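Local coordinates for protein probable aminotransferase (Pseudomonas aeruginosa, PDB 5YKR) that belongs to the class-III aminotransferases, a family of the pyridoxal phosphate enzymes, and carries its cofactor covalently attached to a lysine, at residues Glu25-Ser30 with Asp73-Val78; Gln32-Asn37 with Asn56-Val61; Val160-Asn165 with Val203-Leu208; Val223-Phe228 with Leu256-Thr261; Arg353-Leu358 with Ala431-Ala436. All blocks are in the same frame, centred on the assembly; numbering follows the deposited sequence.

Contact 1. Residues Glu25-Ser30 with Asp73-Val78; sequences ELHPRS and DGQQYV
Arg29 and Asp73 bring the backbones closest, their CA atoms 5.8 Å apart, where the first turn of helix 28-37 meets the turn that leads into strand 76-79. His27, just past the end of helix 9-26, is also the N-cap residue of helix 28-37. The contact thus sets the junction of these N-terminal helices against the small sheet containing strand 76-79. OD1 of Asp73 uses its syn lone pair to accept from Arg29 N at 2.8 Å, while Ser30 N reaches Asp73 OD2 at 3.1 Å, also on the syn side but 22° out of the carboxylate plane. A water donates to Asp73 OD2 (2.6 Å) and bonds Ser30 OG, which also pairs with Leu60 N.

Farther along, His27 and Tyr77 meet tip to tip, NE2 to OH 3.0 Å, with Tyr77 OH bonded to Asp71 and His27 ND1 to Phe23 O. A second water joins His27 NE2 (2.8 Å) to Gln75 NE2. With two backbone N-H groups at a helix start and a water donating to it, the Asp73 carboxylate is probably stabilised in its ionised form.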
# COMPACT_ATOMS: atom_id res chain seq x y z
N GLU A 25 -3.44 24.36 26.58
CA GLU A 25 -4.48 24.53 27.60
C GLU A 25 -5.77 23.79 27.24
O GLU A 25 -6.38 23.20 28.10
CB GLU A 25 -4.82 25.99 27.83
CG GLU A 25 -3.74 26.84 28.45
CD GLU A 25 -4.04 28.34 28.34
OE1 GLU A 25 -5.23 28.75 28.05
OE2 GLU A 25 -3.07 29.13 28.52
N LEU A 26 -6.14 23.83 25.96
CA LEU A 26 -7.40 23.23 25.50
C LEU A 26 -7.33 21.74 25.30
O LEU A 26 -8.37 21.09 25.32
CB LEU A 26 -7.79 23.86 24.14
CG LEU A 26 -8.35 25.29 24.18
CD1 LEU A 26 -8.49 25.82 22.77
CD2 LEU A 26 -9.70 25.35 24.89
N HIS A 27 -6.13 21.19 25.06
CA HIS A 27 -6.03 19.76 24.68
C HIS A 27 -5.09 18.95 25.60
O HIS A 27 -4.23 18.22 25.10
CB HIS A 27 -5.64 19.64 23.21
CG HIS A 27 -6.39 20.56 22.29
ND1 HIS A 27 -5.93 21.82 21.94
CD2 HIS A 27 -7.60 20.42 21.68
CE1 HIS A 27 -6.80 22.39 21.13
NE2 HIS A 27 -7.83 21.57 20.96
N PRO A 28 -5.31 18.98 26.92
CA PRO A 28 -4.32 18.33 27.79
C PRO A 28 -4.25 16.80 27.67
O PRO A 28 -3.19 16.22 27.80
CB PRO A 28 -4.74 18.78 29.21
CG PRO A 28 -6.21 19.07 29.09
CD PRO A 28 -6.34 19.68 27.70
N ARG A 29 -5.38 16.15 27.44
CA ARG A 29 -5.37 14.72 27.31
C ARG A 29 -4.67 14.28 26.01
O ARG A 29 -3.95 13.29 26.03
CB ARG A 29 -6.78 14.14 27.40
CG ARG A 29 -7.43 14.36 28.74
CD ARG A 29 -8.87 13.92 28.75
NE ARG A 29 -9.01 12.48 28.57
CZ ARG A 29 -10.16 11.83 28.65
NH1 ARG A 29 -11.31 12.48 28.93
NH2 ARG A 29 -10.18 10.52 28.48
N SER A 30 -4.82 15.00 24.91
CA SER A 30 -4.03 14.69 23.71
C SER A 30 -2.54 14.88 23.97
O SER A 30 -1.74 14.06 23.51
CB SER A 30 -4.51 15.48 22.48
OG SER A 30 -5.69 14.89 21.99
N ASP A 73 -10.34 15.21 24.47
CA ASP A 73 -10.60 16.29 25.43
C ASP A 73 -12.06 16.79 25.36
O ASP A 73 -12.41 17.73 26.07
CB ASP A 73 -9.61 17.43 25.24
CG ASP A 73 -8.22 17.07 25.74
OD1 ASP A 73 -8.02 17.06 26.99
OD2 ASP A 73 -7.34 16.82 24.88
N GLY A 74 -12.90 16.19 24.51
CA GLY A 74 -14.26 16.65 24.35
C GLY A 74 -14.47 17.85 23.48
O GLY A 74 -15.60 18.32 23.35
N GLN A 75 -13.41 18.34 22.84
CA GLN A 75 -13.54 19.42 21.89
C GLN A 75 -14.18 18.90 20.63
O GLN A 75 -13.87 17.76 20.18
CB GLN A 75 -12.19 20.02 21.53
CG GLN A 75 -11.49 20.68 22.70
CD GLN A 75 -12.10 22.00 23.02
OE1 GLN A 75 -12.78 22.12 24.01
NE2 GLN A 75 -11.92 22.99 22.12
N GLN A 76 -15.03 19.71 20.03
CA GLN A 76 -15.76 19.37 18.80
C GLN A 76 -15.28 20.24 17.68
O GLN A 76 -15.04 21.42 17.87
CB GLN A 76 -17.27 19.50 19.00
CG GLN A 76 -17.80 18.47 19.98
CD GLN A 76 -19.32 18.36 20.00
OE1 GLN A 76 -20.01 18.38 18.96
NE2 GLN A 76 -19.84 18.27 21.20
N TYR A 77 -15.21 19.67 16.48
CA TYR A 77 -14.72 20.34 15.30
C TYR A 77 -15.64 20.08 14.12
O TYR A 77 -16.26 19.00 14.04
CB TYR A 77 -13.32 19.81 14.91
CG TYR A 77 -12.31 19.82 16.04
CD1 TYR A 77 -12.29 18.80 16.96
CD2 TYR A 77 -11.42 20.88 16.20
CE1 TYR A 77 -11.42 18.84 18.06
CE2 TYR A 77 -10.50 20.89 17.24
CZ TYR A 77 -10.51 19.87 18.18
OH TYR A 77 -9.59 19.94 19.21
N VAL A 78 -15.70 21.05 13.20
CA VAL A 78 -16.12 20.80 11.84
C VAL A 78 -14.83 20.50 11.05
O VAL A 78 -13.79 21.16 11.19
CB VAL A 78 -16.94 21.90 11.15
CG1 VAL A 78 -16.35 23.21 11.32
CG2 VAL A 78 -17.05 21.64 9.66
O HOH W 1 -9.84 23.17 19.89
O HOH W 2 -7.53 16.76 22.32

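Contact 2. Residues Gln32-Asn37 with Asn56-Val61; sequences QAYREN and NCPLLV
Tyr34 and Cys57 form the centre of this contact, and their interaction is CH-pi in kind. CB of Cys57 sits over one face of the Tyr34 ring, 3.9 Å from the centroid and 30° off the normal, with its shortest approach, 3.4 Å, to Tyr34 CG. Tyr34 CG is anti to the backbone N (chi1 -170°), which sets CG against Cys57 CB. The Cys57 sulfur lies farther from the ring centre than CB does, so the methylene and not SG makes the contact.

Further apolar contacts adjoin this pair. The Pro58 ring crosses Tyr34 at about a right angle and places CD 3.8 Å from Tyr34 CD1. One helix position earlier, Ala33 CB touches both branches of Leu60, CD2 at 3.6 Å and CD1 at 3.7 Å. Pro113 of the second subunit also packs on Leu60, which brings the dimer interface up to this cluster.

Among polar groups, Asn56 O comes no nearer than 3.8 Å to Tyr34, at CE2, whereas Tyr34 OH is hydrogen-bonded to Gln51 and Arg38, and Asn56 ND2 to Asp24. No hydrogen bond joins the two segments. Helix 28-37 is held on the loop leading into strand 61-65, beside the second subunit, by the fit of a ring face and small aliphatic groups, while the tyrosine hydroxyl ties the same side chain into flanking parts of the chain.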
# COMPACT_ATOMS: atom_id res chain seq x y z
N GLN A 32 -0.98 14.56 26.90
CA GLN A 32 -0.59 13.43 27.73
C GLN A 32 -0.42 12.18 26.88
O GLN A 32 0.55 11.41 27.04
CB GLN A 32 -1.63 13.24 28.84
CG GLN A 32 -1.52 12.02 29.75
CD GLN A 32 -2.68 11.98 30.79
OE1 GLN A 32 -3.83 12.44 30.53
NE2 GLN A 32 -2.38 11.45 31.98
N ALA A 33 -1.37 11.97 25.98
CA ALA A 33 -1.27 10.84 25.06
C ALA A 33 0.00 10.92 24.21
O ALA A 33 0.62 9.91 23.94
CB ALA A 33 -2.50 10.75 24.17
N TYR A 34 0.38 12.11 23.76
CA TYR A 34 1.59 12.28 22.96
C TYR A 34 2.83 11.86 23.74
O TYR A 34 3.70 11.19 23.19
CB TYR A 34 1.73 13.72 22.48
CG TYR A 34 2.81 13.95 21.48
CD1 TYR A 34 2.82 13.29 20.27
CD2 TYR A 34 3.86 14.85 21.74
CE1 TYR A 34 3.83 13.52 19.34
CE2 TYR A 34 4.85 15.09 20.81
CZ TYR A 34 4.84 14.41 19.61
OH TYR A 34 5.86 14.66 18.72
N ARG A 35 2.91 12.23 25.01
CA ARG A 35 4.06 11.82 25.83
C ARG A 35 4.18 10.30 25.87
O ARG A 35 5.27 9.73 25.77
CB ARG A 35 3.94 12.39 27.25
CG ARG A 35 4.16 13.89 27.33
CD ARG A 35 4.33 14.39 28.80
NE ARG A 35 2.99 14.48 29.40
CZ ARG A 35 2.43 13.62 30.28
NH1 ARG A 35 3.08 12.55 30.74
NH2 ARG A 35 1.16 13.84 30.69
N GLU A 36 3.04 9.64 26.02
CA GLU A 36 3.02 8.18 26.01
C GLU A 36 3.35 7.60 24.61
O GLU A 36 4.16 6.69 24.50
CB GLU A 36 1.68 7.67 26.50
CG GLU A 36 1.47 6.18 26.56
CD GLU A 36 0.18 5.78 27.32
OE1 GLU A 36 -0.51 6.67 27.91
OE2 GLU A 36 -0.15 4.55 27.36
N ASN A 37 2.71 8.13 23.58
CA ASN A 37 2.92 7.62 22.23
C ASN A 37 4.35 7.83 21.75
O ASN A 37 4.85 7.01 20.95
CB ASN A 37 1.91 8.21 21.23
CG ASN A 37 0.68 7.34 21.05
OD1 ASN A 37 0.71 6.12 21.30
ND2 ASN A 37 -0.37 7.90 20.44
N ASN A 56 1.31 21.43 19.43
CA ASN A 56 2.45 20.73 19.95
C ASN A 56 2.31 19.21 19.91
O ASN A 56 3.30 18.51 20.08
CB ASN A 56 2.77 21.28 21.32
CG ASN A 56 3.36 22.69 21.25
OD1 ASN A 56 4.27 22.96 20.45
ND2 ASN A 56 2.85 23.58 22.09
N CYS A 57 1.13 18.72 19.58
CA CYS A 57 0.94 17.29 19.31
C CYS A 57 -0.28 17.10 18.43
O CYS A 57 -1.14 17.98 18.37
CB CYS A 57 0.71 16.52 20.63
SG CYS A 57 -0.74 17.08 21.58
N PRO A 58 -0.38 15.93 17.74
CA PRO A 58 -1.61 15.63 17.05
C PRO A 58 -2.76 15.39 18.04
O PRO A 58 -2.56 14.83 19.13
CB PRO A 58 -1.32 14.34 16.29
CG PRO A 58 -0.18 13.75 16.97
CD PRO A 58 0.63 14.87 17.53
N LEU A 59 -3.95 15.83 17.65
CA LEU A 59 -5.15 15.46 18.43
C LEU A 59 -5.40 13.95 18.37
O LEU A 59 -5.26 13.36 17.31
CB LEU A 59 -6.35 16.19 17.87
CG LEU A 59 -6.36 17.71 17.80
CD1 LEU A 59 -7.57 18.16 17.01
CD2 LEU A 59 -6.33 18.28 19.21
N LEU A 60 -5.83 13.38 19.50
CA LEU A 60 -6.40 12.02 19.49
C LEU A 60 -7.92 12.15 19.32
O LEU A 60 -8.60 12.89 20.04
CB LEU A 60 -6.09 11.17 20.71
CG LEU A 60 -4.83 10.30 20.60
CD1 LEU A 60 -3.62 11.25 20.64
CD2 LEU A 60 -4.74 9.27 21.70
N VAL A 61 -8.42 11.45 18.32
CA VAL A 61 -9.84 11.43 18.02
C VAL A 61 -10.58 10.42 18.84
O VAL A 61 -10.15 9.26 18.89
CB VAL A 61 -10.08 11.21 16.51
CG1 VAL A 61 -11.57 11.04 16.17
CG2 VAL A 61 -9.43 12.33 15.71

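Contact 3. Residues Val160-Asn165 with Val203-Leu208; sequences VVFNCN and VEFNDL
Phe162 and Phe205 form an edge-to-face pair, for which Phe205 has CG anti to its backbone N (chi1 -155°). CD1 on the Phe205 edge lies over one face of Phe162, offset toward the rim, and is 4.0 Å from Phe162 CG; the ring planes stand 81° apart. A second torsion matters at Glu204, which starts out away from strand 158-162: its chain bends at chi2 (-68°) and the carboxylate comes back alongside Asn163. Asn163 ND2 donates to Glu204 OE2 at 2.9 Å, on the syn side but well above the carboxylate plane.

The backbones form a parallel bridge between Phe162 and Val203, with Val203 N bonded to Val161 O at 3.2 Å and Asn163 N to Val203 O at 2.9 Å. This is near the end of strand 200-203, an outer strand of the seven-stranded sheet. A water accepts from Phe205 N (2.9 Å) and donates to Asn163 O (2.8 Å) and to Glu204 OE1 (2.7 Å), which also receives Gly399 N. Both carboxylate oxygens of Glu204 are thus engaged by donors, a setting that probably favours its ionised form and fixes the rotation of the group.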
# COMPACT_ATOMS: atom_id res chain seq x y z
N VAL A 160 8.19 11.33 -17.63
CA VAL A 160 8.07 12.78 -17.44
C VAL A 160 7.13 13.03 -16.28
O VAL A 160 5.98 12.53 -16.25
CB VAL A 160 7.54 13.48 -18.73
CG1 VAL A 160 7.07 14.91 -18.41
CG2 VAL A 160 8.66 13.50 -19.81
N VAL A 161 7.60 13.86 -15.36
CA VAL A 161 6.79 14.44 -14.32
C VAL A 161 6.96 15.98 -14.37
O VAL A 161 7.86 16.50 -15.04
CB VAL A 161 7.05 13.89 -12.93
CG1 VAL A 161 6.79 12.39 -12.88
CG2 VAL A 161 8.48 14.20 -12.48
N PHE A 162 6.08 16.68 -13.65
CA PHE A 162 6.09 18.14 -13.61
C PHE A 162 6.67 18.66 -12.30
O PHE A 162 6.52 18.06 -11.23
CB PHE A 162 4.68 18.69 -13.89
CG PHE A 162 4.20 18.34 -15.28
CD1 PHE A 162 4.70 19.01 -16.37
CD2 PHE A 162 3.34 17.33 -15.52
CE1 PHE A 162 4.32 18.70 -17.66
CE2 PHE A 162 2.97 16.98 -16.80
CZ PHE A 162 3.46 17.67 -17.87
N ASN A 163 7.32 19.82 -12.38
CA ASN A 163 7.97 20.36 -11.19
C ASN A 163 6.89 20.66 -10.12
O ASN A 163 5.82 21.23 -10.44
CB ASN A 163 8.77 21.63 -11.57
CG ASN A 163 9.73 22.08 -10.49
OD1 ASN A 163 10.26 21.29 -9.71
ND2 ASN A 163 9.87 23.43 -10.37
N CYS A 164 7.19 20.27 -8.90
CA CYS A 164 6.31 20.42 -7.72
C CYS A 164 5.04 19.58 -7.81
O CYS A 164 4.06 19.86 -7.12
CB CYS A 164 5.99 21.89 -7.40
SG CYS A 164 7.47 22.89 -7.19
N ASN A 165 5.15 18.45 -8.52
CA ASN A 165 4.15 17.40 -8.49
C ASN A 165 4.02 16.78 -7.10
O ASN A 165 4.92 16.90 -6.25
CB ASN A 165 4.54 16.26 -9.45
CG ASN A 165 5.72 15.44 -8.97
OD1 ASN A 165 5.57 14.63 -8.08
ND2 ASN A 165 6.92 15.66 -9.55
N VAL A 203 9.75 18.70 -16.39
CA VAL A 203 9.24 19.84 -17.11
C VAL A 203 8.38 20.68 -16.19
O VAL A 203 7.85 20.15 -15.20
CB VAL A 203 8.42 19.33 -18.34
CG1 VAL A 203 7.98 20.43 -19.22
CG2 VAL A 203 9.22 18.29 -19.16
N GLU A 204 8.22 21.96 -16.46
CA GLU A 204 7.18 22.75 -15.77
C GLU A 204 5.83 22.47 -16.45
O GLU A 204 5.74 22.28 -17.68
CB GLU A 204 7.43 24.27 -15.85
CG GLU A 204 8.55 24.79 -14.97
CD GLU A 204 8.32 24.74 -13.49
OE1 GLU A 204 7.21 24.46 -12.99
OE2 GLU A 204 9.31 24.98 -12.76
N PHE A 205 4.78 22.50 -15.63
CA PHE A 205 3.38 22.46 -16.15
C PHE A 205 3.17 23.64 -17.10
O PHE A 205 3.86 24.68 -17.00
CB PHE A 205 2.43 22.52 -14.96
CG PHE A 205 1.06 21.93 -15.15
CD1 PHE A 205 0.88 20.60 -15.42
CD2 PHE A 205 -0.10 22.70 -14.86
CE1 PHE A 205 -0.37 20.04 -15.49
CE2 PHE A 205 -1.35 22.13 -14.90
CZ PHE A 205 -1.49 20.80 -15.24
N ASN A 206 2.23 23.51 -18.03
CA ASN A 206 1.85 24.62 -18.91
C ASN A 206 3.00 25.10 -19.81
O ASN A 206 3.14 26.31 -20.11
CB ASN A 206 1.23 25.77 -18.10
CG ASN A 206 -0.12 25.42 -17.55
OD1 ASN A 206 -0.86 24.69 -18.22
ND2 ASN A 206 -0.46 25.95 -16.38
N ASP A 207 3.85 24.15 -20.23
CA ASP A 207 4.99 24.48 -21.10
C ASP A 207 5.13 23.42 -22.20
O ASP A 207 5.87 22.41 -22.08
CB ASP A 207 6.24 24.58 -20.23
CG ASP A 207 7.45 25.13 -20.97
OD1 ASP A 207 7.44 25.22 -22.22
OD2 ASP A 207 8.42 25.46 -20.20
N LEU A 208 4.36 23.61 -23.26
CA LEU A 208 4.30 22.67 -24.32
C LEU A 208 5.61 22.56 -25.12
O LEU A 208 5.96 21.47 -25.56
CB LEU A 208 3.11 22.96 -25.25
CG LEU A 208 1.73 22.76 -24.60
CD1 LEU A 208 0.62 23.34 -25.47
CD2 LEU A 208 1.47 21.29 -24.30
O HOH W 3 5.25 22.67 -12.76

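Contact 4. Residues Val223-Phe228 with Leu256-Thr261; sequences VLTEPF and LIIDET
Val223 to Thr225 pair in parallel with Leu256 to Ile258, the segment axes 4.9 Å apart and 13° from alignment, joining the two strands of a beta-alpha-beta unit whose crossover contains helix 241-251. Ile257 N donates to Val223 O, Thr225 N to Ile257 O, and Asp259 N to Thr225 O at 2.9 Å. On one face, Leu224 CD1 packs 3.6 Å from Ile257 CG2. On the other, Thr225 and Ile258 lie side by side, and Pro227 CD adds to Ile258 CG2 at 3.8 Å.

Asp259 OD2 lies close to N1 of the modified residue LLP at position 286, consistent with the aspartate of fold-type I PLP enzymes, and is bonded to His167 and Asn143. Its OD1 accepts from Thr261 OG1 with the syn lone pair (2.8 Å) and from Thr261 N on the anti side, an Asx turn. Beyond the pairing, Glu226 OE2 is hydrogen-bonded to Thr230 OG1, and one water donates to both Glu226 OE2, at 2.6 Å, and Asp259 O, at 2.8 Å.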
# COMPACT_ATOMS: atom_id res chain seq x y z
N VAL A 223 4.03 10.12 -19.51
CA VAL A 223 3.87 11.36 -18.79
C VAL A 223 2.90 11.07 -17.65
O VAL A 223 1.78 10.59 -17.90
CB VAL A 223 3.30 12.51 -19.66
CG1 VAL A 223 2.99 13.73 -18.83
CG2 VAL A 223 4.25 12.85 -20.80
N LEU A 224 3.29 11.38 -16.43
CA LEU A 224 2.45 11.20 -15.23
C LEU A 224 2.09 12.60 -14.71
O LEU A 224 3.01 13.42 -14.44
CB LEU A 224 3.19 10.44 -14.12
CG LEU A 224 2.53 10.31 -12.75
CD1 LEU A 224 1.15 9.64 -12.84
CD2 LEU A 224 3.41 9.53 -11.82
N THR A 225 0.80 12.88 -14.56
CA THR A 225 0.38 14.22 -14.11
C THR A 225 -1.01 14.21 -13.49
O THR A 225 -1.89 13.46 -13.93
CB THR A 225 0.42 15.24 -15.25
OG1 THR A 225 0.23 16.58 -14.75
CG2 THR A 225 -0.59 14.93 -16.36
N GLU A 226 -1.23 15.10 -12.52
CA GLU A 226 -2.60 15.52 -12.21
C GLU A 226 -3.10 16.35 -13.39
O GLU A 226 -2.31 17.04 -14.07
CB GLU A 226 -2.66 16.36 -10.95
CG GLU A 226 -2.28 15.63 -9.68
CD GLU A 226 -2.54 16.54 -8.50
OE1 GLU A 226 -1.63 17.38 -8.17
OE2 GLU A 226 -3.64 16.48 -7.91
N PRO A 227 -4.41 16.37 -13.64
CA PRO A 227 -4.93 17.26 -14.69
C PRO A 227 -5.00 18.73 -14.31
O PRO A 227 -5.18 19.60 -15.16
CB PRO A 227 -6.31 16.66 -14.97
CG PRO A 227 -6.74 16.08 -13.66
CD PRO A 227 -5.49 15.59 -12.98
N PHE A 228 -4.86 18.97 -13.00
CA PHE A 228 -4.93 20.30 -12.39
C PHE A 228 -4.09 20.09 -11.13
O PHE A 228 -4.39 19.17 -10.37
CB PHE A 228 -6.42 20.59 -12.15
CG PHE A 228 -6.75 21.96 -11.65
CD1 PHE A 228 -6.35 22.42 -10.42
CD2 PHE A 228 -7.62 22.74 -12.40
CE1 PHE A 228 -6.72 23.68 -9.99
CE2 PHE A 228 -7.99 24.00 -12.00
CZ PHE A 228 -7.54 24.46 -10.79
N LEU A 256 -0.15 8.69 -21.56
CA LEU A 256 -0.59 9.82 -20.76
C LEU A 256 -1.35 9.25 -19.54
O LEU A 256 -2.45 8.65 -19.70
CB LEU A 256 -1.53 10.74 -21.56
CG LEU A 256 -2.11 11.92 -20.82
CD1 LEU A 256 -1.03 12.79 -20.23
CD2 LEU A 256 -3.05 12.70 -21.76
N ILE A 257 -0.76 9.42 -18.36
CA ILE A 257 -1.34 8.93 -17.11
C ILE A 257 -1.89 10.12 -16.34
O ILE A 257 -1.12 11.03 -15.96
CB ILE A 257 -0.29 8.22 -16.22
CG1 ILE A 257 0.51 7.17 -17.00
CG2 ILE A 257 -0.98 7.65 -14.97
CD1 ILE A 257 1.77 6.78 -16.28
N ILE A 258 -3.21 10.08 -16.09
CA ILE A 258 -3.90 11.17 -15.40
C ILE A 258 -4.26 10.67 -13.99
O ILE A 258 -5.00 9.70 -13.82
CB ILE A 258 -5.14 11.62 -16.17
CG1 ILE A 258 -4.75 12.13 -17.58
CG2 ILE A 258 -5.89 12.66 -15.39
CD1 ILE A 258 -3.89 13.32 -17.60
N ASP A 259 -3.67 11.32 -12.99
CA ASP A 259 -3.82 11.00 -11.57
C ASP A 259 -4.85 11.95 -10.95
O ASP A 259 -4.60 13.14 -10.77
CB ASP A 259 -2.46 11.14 -10.86
CG ASP A 259 -2.50 10.76 -9.40
OD1 ASP A 259 -3.58 10.51 -8.83
OD2 ASP A 259 -1.35 10.75 -8.80
N GLU A 260 -6.02 11.36 -10.62
CA GLU A 260 -7.19 12.09 -10.16
C GLU A 260 -7.43 11.92 -8.67
O GLU A 260 -8.52 12.20 -8.15
CB GLU A 260 -8.44 11.69 -10.94
CG GLU A 260 -8.30 12.13 -12.41
CD GLU A 260 -9.39 13.12 -12.83
OE1 GLU A 260 -9.85 13.96 -12.00
OE2 GLU A 260 -9.76 13.12 -14.04
N THR A 261 -6.39 11.48 -7.96
CA THR A 261 -6.55 11.22 -6.52
C THR A 261 -7.13 12.42 -5.73
O THR A 261 -7.85 12.24 -4.75
CB THR A 261 -5.23 10.67 -5.96
OG1 THR A 261 -4.94 9.42 -6.61
CG2 THR A 261 -5.28 10.46 -4.47
O HOH W 4 -5.40 14.61 -8.50

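Contact 5. Residues Arg353-Leu358 with Ala431-Ala436; sequences RHMFQL and ALTCPA
Met355 and Thr433 make the tight, buried part of this contact, with their CA atoms 5.3 Å apart. Thr433 OG1 sits between the backbone N and the carbonyl carbon (chi1 61°) and donates to Met355 O at 2.8 Å. The hydroxyl approaches well to the side, with a C=O...donor angle of 111°, and shares its proton at most weakly with Ala384 O. Met355 runs beside Pro435: its CG is 3.6 Å from Cys434 C and its SD 3.8 Å from Pro435 CD. A bend at chi3 (67°) brings CE to 3.4 Å from Thr433 O, a buried carbonyl with no hydrogen-bonding partner in the model. Thr433 CG2 meets Leu358 CB at 4.0 Å.

Toward solvent, where His354 and Pro435 are partly exposed, close approach brings no hydrogen bond between the segments. The edge of the His354 ring faces Cys434 O in its plane, CD2 at 3.6 Å. NE2 of His354 is 3.2 Å from Pro435 O at a poor angle, and pairs instead with Thr437 O. The contact sets helix 349-372 against the end of strand 430-432, an outer strand of a three-stranded antiparallel sheet, while Met88 and Phe89 pack on Met355.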
# COMPACT_ATOMS: atom_id res chain seq x y z
N ARG A 353 -23.46 17.94 -6.26
CA ARG A 353 -24.17 19.20 -6.33
C ARG A 353 -24.10 19.93 -5.00
O ARG A 353 -23.82 21.15 -4.95
CB ARG A 353 -25.61 18.99 -6.77
CG ARG A 353 -26.35 20.31 -6.97
CD ARG A 353 -27.79 20.12 -7.52
NE ARG A 353 -27.92 19.04 -8.52
CZ ARG A 353 -28.41 17.81 -8.25
NH1 ARG A 353 -28.95 17.50 -7.07
NH2 ARG A 353 -28.41 16.91 -9.21
N HIS A 354 -24.39 19.21 -3.93
CA HIS A 354 -24.31 19.78 -2.59
C HIS A 354 -22.88 20.23 -2.27
O HIS A 354 -22.65 21.35 -1.77
CB HIS A 354 -24.76 18.76 -1.55
CG HIS A 354 -24.63 19.24 -0.13
ND1 HIS A 354 -25.62 19.98 0.47
CD2 HIS A 354 -23.66 19.08 0.79
CE1 HIS A 354 -25.24 20.28 1.70
NE2 HIS A 354 -24.06 19.74 1.91
N MET A 355 -21.92 19.37 -2.54
CA MET A 355 -20.51 19.71 -2.25
C MET A 355 -20.08 20.97 -3.02
O MET A 355 -19.37 21.83 -2.47
CB MET A 355 -19.63 18.51 -2.62
CG MET A 355 -19.80 17.32 -1.69
SD MET A 355 -19.28 15.73 -2.33
CE MET A 355 -17.51 15.96 -2.45
N PHE A 356 -20.51 21.09 -4.26
CA PHE A 356 -20.13 22.28 -5.08
C PHE A 356 -20.77 23.56 -4.52
O PHE A 356 -20.14 24.61 -4.47
CB PHE A 356 -20.61 22.14 -6.52
CG PHE A 356 -19.99 21.06 -7.32
CD1 PHE A 356 -18.79 20.47 -6.97
CD2 PHE A 356 -20.64 20.63 -8.47
CE1 PHE A 356 -18.22 19.49 -7.75
CE2 PHE A 356 -20.11 19.62 -9.26
CZ PHE A 356 -18.87 19.06 -8.89
N GLN A 357 -22.03 23.47 -4.11
CA GLN A 357 -22.69 24.66 -3.57
C GLN A 357 -21.94 25.18 -2.32
O GLN A 357 -21.69 26.39 -2.16
CB GLN A 357 -24.16 24.33 -3.22
CG GLN A 357 -24.92 25.44 -2.51
CD GLN A 357 -26.28 24.96 -2.05
OE1 GLN A 357 -26.52 24.77 -0.84
NE2 GLN A 357 -27.17 24.78 -2.99
N LEU A 358 -21.61 24.26 -1.43
CA LEU A 358 -20.95 24.65 -0.18
C LEU A 358 -19.51 25.12 -0.44
O LEU A 358 -19.05 26.08 0.18
CB LEU A 358 -21.02 23.53 0.88
CG LEU A 358 -22.33 23.32 1.65
CD1 LEU A 358 -22.58 24.51 2.56
CD2 LEU A 358 -23.52 23.22 0.73
N ALA A 431 -9.65 23.58 1.84
CA ALA A 431 -10.83 23.07 2.55
C ALA A 431 -11.61 22.24 1.53
O ALA A 431 -11.72 22.60 0.34
CB ALA A 431 -11.71 24.22 3.03
N LEU A 432 -12.11 21.11 2.02
CA LEU A 432 -12.85 20.18 1.22
C LEU A 432 -14.25 20.01 1.82
O LEU A 432 -14.38 19.78 3.04
CB LEU A 432 -12.06 18.83 1.26
CG LEU A 432 -12.56 17.70 0.36
CD1 LEU A 432 -12.63 18.04 -1.15
CD2 LEU A 432 -11.65 16.53 0.60
N THR A 433 -15.27 20.09 0.98
CA THR A 433 -16.65 19.87 1.43
C THR A 433 -17.08 18.43 1.12
O THR A 433 -16.54 17.80 0.22
CB THR A 433 -17.62 20.85 0.75
OG1 THR A 433 -17.57 20.64 -0.66
CG2 THR A 433 -17.24 22.27 1.05
N CYS A 434 -18.01 17.93 1.93
CA CYS A 434 -18.59 16.62 1.76
C CYS A 434 -20.11 16.71 1.86
O CYS A 434 -20.63 17.78 2.18
CB CYS A 434 -18.01 15.62 2.78
SG CYS A 434 -18.48 15.90 4.47
N PRO A 435 -20.82 15.61 1.61
CA PRO A 435 -22.30 15.71 1.68
C PRO A 435 -22.85 16.13 3.03
O PRO A 435 -23.93 16.72 3.07
CB PRO A 435 -22.74 14.29 1.32
CG PRO A 435 -21.68 13.80 0.44
CD PRO A 435 -20.40 14.33 1.04
N ALA A 436 -22.09 15.87 4.12
CA ALA A 436 -22.50 16.24 5.48
C ALA A 436 -22.13 17.70 5.88
O ALA A 436 -22.59 18.18 6.93
CB ALA A 436 -21.92 15.27 6.48

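Contacts 1 and 2 share helix 28-37 and touch, their centres 11 Å apart: Leu59 CD2 packs 3.5 Å from His27 CD2, and along the chain contact 2 is nested within the loop closed by contact 1. Contacts 3 and 4 are also 11 Å apart by centres and lie on neighbouring strands of one sheet, joined by Val160 O and Leu224 N at 2.9 Å and by Phe162 CD2 against Thr225 OG1 at 3.3 Å. Contact 4 reaches the cofactor site through Asp259, with contact 3 on its flank. Contact 5 comes within about 8 Å of contact 4 and about 7 Å of contact 1, nearest atoms, while centres of contacts 1 and 3 are about 41 Å apart.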